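Local coordinates for protein tRNA (uracil(54)-C(5))-methyltransferase (Pyrococcus abyssi, PDB 2JJQ) that methylates carbon 5 of uridine 54 in tRNA, using S-adenosyl-L-methionine as methyl donor and leaving S-adenosyl-L-homocysteine, at residues G89-F103 / V407-E419. Numbering follows the deposited sequence.
Sequences GCTLQHLNYDYQLEF and VALDMFPHTPHVE
H414 sits at the tip of the catalytic-domain loop between antiparallel strands 403-409 and 419-424, in a type II turn (F412 to T415), and Q100 of helix 97-112 grips it twice. Q100 OE1 takes H414 N at 2.7 Å, while Q100 NE2 gives one hydrogen to H414 ND1 at 3.0 Å; ND1 lies near the amide plane (8° out of it), though amide and ring planes are 63° apart. The other NE2 hydrogen goes to L95 O, which fixes the amide flip. The imidazole's own NE2 bonds I124 O, and the ring lies between Q93 CG and P413 CB, one over each face. H414 O accepts from L92 N at 2.8 Å, joining the loop that leads into E419, the predicted proton acceptor, to the segment of C90, probably a [4Fe-4S] cluster ligand.

Apolar side chains pack beside this: P416 CB meets the F103 ring edge at 3.8 Å. L92 CD1 lies against the T415–P416 peptide, nearest T415 O.

K104 pairs with D410 OD1; a water links OD2 to Q100 OE1. A chi1 of -171° swings the Y97 ring away from its backbone N, and its OH donates to the anti lone pair of D410 OD2 at 2.5 Å.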
loop_
_atom_site.group_PDB
_atom_site.type_symbol
_atom_site.label_atom_id
_atom_site.label_comp_id
_atom_site.label_asym_id
_atom_site.label_seq_id
_atom_site.Cartn_x
_atom_site.Cartn_y
_atom_site.Cartn_z
ATOM N N GLY A 89 -10.822 -1.098 3.938
ATOM C CA GLY A 89 -9.680 -0.690 4.770
ATOM C C GLY A 89 -9.755 0.736 5.289
ATOM O O GLY A 89 -9.003 1.118 6.194
ATOM N N CYS A 90 -10.654 1.536 4.717
ATOM C CA CYS A 90 -10.726 2.981 5.000
ATOM C C CYS A 90 -11.385 3.330 6.346
ATOM O O CYS A 90 -12.378 4.079 6.437
ATOM C CB CYS A 90 -11.434 3.687 3.859
ATOM S SG CYS A 90 -10.465 3.566 2.329
ATOM N N THR A 91 -10.800 2.810 7.392
ATOM C CA THR A 91 -11.418 2.905 8.695
ATOM C C THR A 91 -11.451 4.301 9.310
ATOM O O THR A 91 -12.078 4.517 10.356
ATOM C CB THR A 91 -10.735 1.939 9.591
ATOM O OG1 THR A 91 -9.331 2.152 9.451
ATOM C CG2 THR A 91 -11.101 0.508 9.084
ATOM N N LEU A 92 -10.784 5.259 8.668
ATOM C CA LEU A 92 -10.863 6.659 9.175
ATOM C C LEU A 92 -11.594 7.576 8.203
ATOM O O LEU A 92 -11.508 8.788 8.346
ATOM C CB LEU A 92 -9.485 7.263 9.451
ATOM C CG LEU A 92 -8.521 6.561 10.433
ATOM C CD1 LEU A 92 -7.213 7.313 10.535
ATOM C CD2 LEU A 92 -9.159 6.284 11.786
ATOM N N GLN A 93 -12.285 7.014 7.212
ATOM C CA GLN A 93 -12.894 7.832 6.137
ATOM C C GLN A 93 -13.996 8.743 6.608
ATOM O O GLN A 93 -14.394 9.658 5.894
ATOM C CB GLN A 93 -13.481 6.956 5.022
ATOM C CG GLN A 93 -13.501 7.722 3.704
ATOM C CD GLN A 93 -13.981 6.891 2.467
ATOM O OE1 GLN A 93 -13.343 5.915 2.055
ATOM N NE2 GLN A 93 -15.081 7.333 1.855
ATOM N N HIS A 94 -14.502 8.478 7.802
ATOM C CA HIS A 94 -15.611 9.291 8.389
ATOM C C HIS A 94 -15.062 10.557 9.052
ATOM O O HIS A 94 -15.836 11.380 9.585
ATOM C CB HIS A 94 -16.337 8.456 9.419
ATOM C CG HIS A 94 -15.438 7.991 10.540
ATOM N ND1 HIS A 94 -14.404 7.099 10.347
ATOM C CD2 HIS A 94 -15.422 8.298 11.855
ATOM C CE1 HIS A 94 -13.769 6.897 11.489
ATOM N NE2 HIS A 94 -14.381 7.595 12.427
ATOM N N LEU A 95 -13.736 10.705 9.031
ATOM C CA LEU A 95 -13.044 11.852 9.713
ATOM C C LEU A 95 -12.496 12.876 8.732
ATOM O O LEU A 95 -11.902 12.502 7.720
ATOM C CB LEU A 95 -11.879 11.342 10.551
ATOM C CG LEU A 95 -12.224 10.316 11.636
ATOM C CD1 LEU A 95 -10.893 9.893 12.236
ATOM C CD2 LEU A 95 -13.182 10.882 12.679
ATOM N N ASN A 96 -12.627 14.158 9.056
ATOM C CA ASN A 96 -12.021 15.230 8.255
ATOM C C ASN A 96 -10.539 14.950 8.130
ATOM O O ASN A 96 -9.884 14.463 9.081
ATOM C CB ASN A 96 -12.116 16.553 8.993
ATOM C CG ASN A 96 -13.510 17.109 8.981
ATOM O OD1 ASN A 96 -14.280 16.929 8.030
ATOM N ND2 ASN A 96 -13.830 17.838 10.044
ATOM N N TYR A 97 -10.012 15.305 6.971
ATOM C CA TYR A 97 -8.605 14.936 6.677
ATOM C C TYR A 97 -7.613 15.572 7.638
ATOM O O TYR A 97 -6.639 14.940 8.115
ATOM C CB TYR A 97 -8.270 15.232 5.207
ATOM C CG TYR A 97 -6.918 14.666 4.841
ATOM C CD1 TYR A 97 -6.689 13.306 4.940
ATOM C CD2 TYR A 97 -5.899 15.496 4.358
ATOM C CE1 TYR A 97 -5.442 12.755 4.577
ATOM C CE2 TYR A 97 -4.651 14.951 4.022
ATOM C CZ TYR A 97 -4.439 13.586 4.140
ATOM O OH TYR A 97 -3.176 13.056 3.848
ATOM N N ASP A 98 -7.880 16.829 8.021
ATOM C CA ASP A 98 -6.938 17.470 8.940
ATOM C C ASP A 98 -6.895 16.715 10.269
ATOM O O ASP A 98 -5.847 16.674 10.943
ATOM C CB ASP A 98 -7.267 18.950 9.141
ATOM C CG ASP A 98 -8.468 19.163 10.034
ATOM O OD1 ASP A 98 -9.480 18.495 9.828
ATOM O OD2 ASP A 98 -8.433 20.011 10.964
ATOM N N TYR A 99 -8.021 16.141 10.666
ATOM C CA TYR A 99 -8.016 15.386 11.921
ATOM C C TYR A 99 -7.297 14.058 11.720
ATOM O O TYR A 99 -6.599 13.588 12.623
ATOM C CB TYR A 99 -9.399 15.166 12.550
ATOM C CG TYR A 99 -9.207 14.482 13.884
ATOM C CD1 TYR A 99 -8.584 15.149 14.932
ATOM C CD2 TYR A 99 -9.499 13.147 14.053
ATOM C CE1 TYR A 99 -8.310 14.522 16.111
ATOM C CE2 TYR A 99 -9.226 12.500 15.286
ATOM C CZ TYR A 99 -8.623 13.202 16.281
ATOM O OH TYR A 99 -8.318 12.641 17.529
ATOM N N GLN A 100 -7.512 13.414 10.573
ATOM C CA GLN A 100 -6.704 12.196 10.311
ATOM C C GLN A 100 -5.229 12.521 10.544
ATOM O O GLN A 100 -4.531 11.716 11.130
ATOM C CB GLN A 100 -6.917 11.722 8.864
ATOM C CG GLN A 100 -8.317 11.151 8.652
ATOM C CD GLN A 100 -8.462 10.622 7.249
ATOM O OE1 GLN A 100 -7.492 10.114 6.682
ATOM N NE2 GLN A 100 -9.637 10.798 6.656
ATOM N N LEU A 101 -4.732 13.652 10.034
ATOM C CA LEU A 101 -3.304 13.954 10.171
ATOM C C LEU A 101 -2.910 14.225 11.631
ATOM O O LEU A 101 -1.831 13.855 12.079
ATOM C CB LEU A 101 -2.938 15.181 9.301
ATOM C CG LEU A 101 -3.140 14.959 7.819
ATOM C CD1 LEU A 101 -2.856 16.384 7.090
ATOM C CD2 LEU A 101 -2.252 13.849 7.288
ATOM N N GLU A 102 -3.815 14.852 12.382
ATOM C CA GLU A 102 -3.581 15.117 13.797
ATOM C C GLU A 102 -3.490 13.779 14.561
ATOM O O GLU A 102 -2.620 13.603 15.406
ATOM C CB GLU A 102 -4.728 15.989 14.340
ATOM C CG GLU A 102 -4.637 16.234 15.828
ATOM C CD GLU A 102 -5.785 17.102 16.363
ATOM O OE1 GLU A 102 -6.151 18.112 15.716
ATOM O OE2 GLU A 102 -6.300 16.788 17.461
ATOM N N PHE A 103 -4.375 12.839 14.246
ATOM C CA PHE A 103 -4.353 11.524 14.862
ATOM C C PHE A 103 -2.999 10.843 14.592
ATOM O O PHE A 103 -2.421 10.209 15.489
ATOM C CB PHE A 103 -5.500 10.667 14.286
ATOM C CG PHE A 103 -5.302 9.164 14.479
ATOM C CD1 PHE A 103 -5.628 8.580 15.676
ATOM C CD2 PHE A 103 -4.796 8.354 13.453
ATOM C CE1 PHE A 103 -5.479 7.215 15.869
ATOM C CE2 PHE A 103 -4.621 6.996 13.617
ATOM C CZ PHE A 103 -4.929 6.407 14.875
ATOM N N VAL A 407 10.609 12.168 9.085
ATOM C CA VAL A 407 9.328 12.718 8.695
ATOM C C VAL A 407 8.431 11.531 8.379
ATOM O O VAL A 407 8.925 10.478 8.044
ATOM C CB VAL A 407 9.497 13.582 7.434
ATOM C CG1 VAL A 407 8.315 14.463 7.254
ATOM C CG2 VAL A 407 10.701 14.453 7.614
ATOM N N ALA A 408 7.123 11.694 8.542
ATOM C CA ALA A 408 6.135 10.699 8.139
ATOM C C ALA A 408 5.405 11.252 6.940
ATOM O O ALA A 408 5.196 12.463 6.835
ATOM C CB ALA A 408 5.102 10.457 9.245
ATOM N N LEU A 409 5.074 10.381 6.015
ATOM C CA LEU A 409 4.316 10.802 4.802
ATOM C C LEU A 409 3.008 10.045 4.890
ATOM O O LEU A 409 3.000 8.834 5.180
ATOM C CB LEU A 409 5.039 10.465 3.509
ATOM C CG LEU A 409 6.295 11.313 3.301
ATOM C CD1 LEU A 409 7.375 10.542 4.004
ATOM C CD2 LEU A 409 6.596 11.389 1.794
ATOM N N ASP A 410 1.900 10.764 4.729
ATOM C CA ASP A 410 0.618 10.081 4.716
ATOM C C ASP A 410 0.438 9.331 3.378
ATOM O O ASP A 410 -0.201 9.818 2.429
ATOM C CB ASP A 410 -0.559 11.023 4.997
ATOM C CG ASP A 410 -1.849 10.247 5.153
ATOM O OD1 ASP A 410 -1.742 9.049 5.484
ATOM O OD2 ASP A 410 -2.954 10.752 4.859
ATOM N N MET A 411 0.991 8.131 3.311
ATOM C CA MET A 411 0.872 7.344 2.101
ATOM C C MET A 411 -0.521 6.732 2.042
ATOM O O MET A 411 -0.989 6.285 0.952
ATOM C CB MET A 411 1.965 6.231 2.091
ATOM C CG MET A 411 3.391 6.831 1.761
ATOM S SD MET A 411 3.584 7.219 -0.017
ATOM C CE MET A 411 2.656 5.850 -0.711
ATOM N N PHE A 412 -1.208 6.720 3.188
ATOM C CA PHE A 412 -2.421 5.891 3.320
ATOM C C PHE A 412 -3.602 6.684 3.923
ATOM O O PHE A 412 -4.107 6.335 5.008
ATOM C CB PHE A 412 -2.134 4.686 4.202
ATOM C CG PHE A 412 -0.907 3.946 3.798
ATOM C CD1 PHE A 412 -0.917 3.118 2.710
ATOM C CD2 PHE A 412 0.251 4.112 4.512
ATOM C CE1 PHE A 412 0.253 2.407 2.311
ATOM C CE2 PHE A 412 1.421 3.425 4.131
ATOM C CZ PHE A 412 1.412 2.575 3.039
ATOM N N PRO A 413 -4.062 7.690 3.205
ATOM C CA PRO A 413 -5.227 8.452 3.689
ATOM C C PRO A 413 -6.419 7.541 4.052
ATOM O O PRO A 413 -6.657 6.512 3.393
ATOM C CB PRO A 413 -5.614 9.297 2.474
ATOM C CG PRO A 413 -4.323 9.426 1.646
ATOM C CD PRO A 413 -3.561 8.156 1.884
ATOM N N HIS A 414 -7.202 7.948 5.073
ATOM C CA HIS A 414 -8.410 7.233 5.485
ATOM C C HIS A 414 -8.139 5.910 6.189
ATOM O O HIS A 414 -9.078 5.153 6.440
ATOM C CB HIS A 414 -9.421 7.014 4.344
ATOM C CG HIS A 414 -9.629 8.225 3.499
ATOM N ND1 HIS A 414 -10.055 9.428 4.025
ATOM C CD2 HIS A 414 -9.454 8.437 2.167
ATOM C CE1 HIS A 414 -10.161 10.329 3.060
ATOM N NE2 HIS A 414 -9.789 9.757 1.915
ATOM N N THR A 415 -6.874 5.631 6.484
ATOM C CA THR A 415 -6.490 4.479 7.293
ATOM C C THR A 415 -5.620 5.017 8.430
ATOM O O THR A 415 -5.089 6.145 8.343
ATOM C CB THR A 415 -5.647 3.469 6.483
ATOM O OG1 THR A 415 -4.298 3.957 6.423
ATOM C CG2 THR A 415 -6.185 3.309 5.050
ATOM N N PRO A 416 -5.410 4.201 9.493
ATOM C CA PRO A 416 -4.510 4.643 10.558
ATOM C C PRO A 416 -3.013 4.584 10.232
ATOM O O PRO A 416 -2.191 4.936 11.071
ATOM C CB PRO A 416 -4.814 3.673 11.721
ATOM C CG PRO A 416 -5.833 2.743 11.249
ATOM C CD PRO A 416 -6.026 2.890 9.769
ATOM N N HIS A 417 -2.663 4.143 9.021
ATOM C CA HIS A 417 -1.277 3.840 8.702
ATOM C C HIS A 417 -0.518 5.027 8.176
ATOM O O HIS A 417 -1.072 5.918 7.521
ATOM C CB HIS A 417 -1.211 2.720 7.663
ATOM C CG HIS A 417 -2.020 1.527 8.035
ATOM N ND1 HIS A 417 -1.847 0.860 9.226
ATOM C CD2 HIS A 417 -3.048 0.914 7.404
ATOM C CE1 HIS A 417 -2.708 -0.138 9.295
ATOM N NE2 HIS A 417 -3.435 -0.137 8.196
ATOM N N VAL A 418 0.774 5.043 8.460
ATOM C CA VAL A 418 1.596 6.117 7.945
ATOM C C VAL A 418 2.928 5.518 7.466
ATOM O O VAL A 418 3.261 4.399 7.899
ATOM C CB VAL A 418 1.782 7.185 9.044
ATOM C CG1 VAL A 418 3.038 6.866 9.868
ATOM C CG2 VAL A 418 1.876 8.537 8.431
ATOM N N GLU A 419 3.639 6.215 6.581
ATOM C CA GLU A 419 4.973 5.832 6.111
ATOM C C GLU A 419 6.060 6.728 6.703
ATOM O O GLU A 419 6.114 7.911 6.409
ATOM C CB GLU A 419 5.049 5.951 4.606
ATOM C CG GLU A 419 6.374 5.492 4.026
ATOM C CD GLU A 419 6.363 4.016 3.667
ATOM O OE1 GLU A 419 5.558 3.276 4.265
ATOM O OE2 GLU A 419 7.113 3.618 2.744
HETATM O O HOH W 1 -4.753 10.065 6.793
#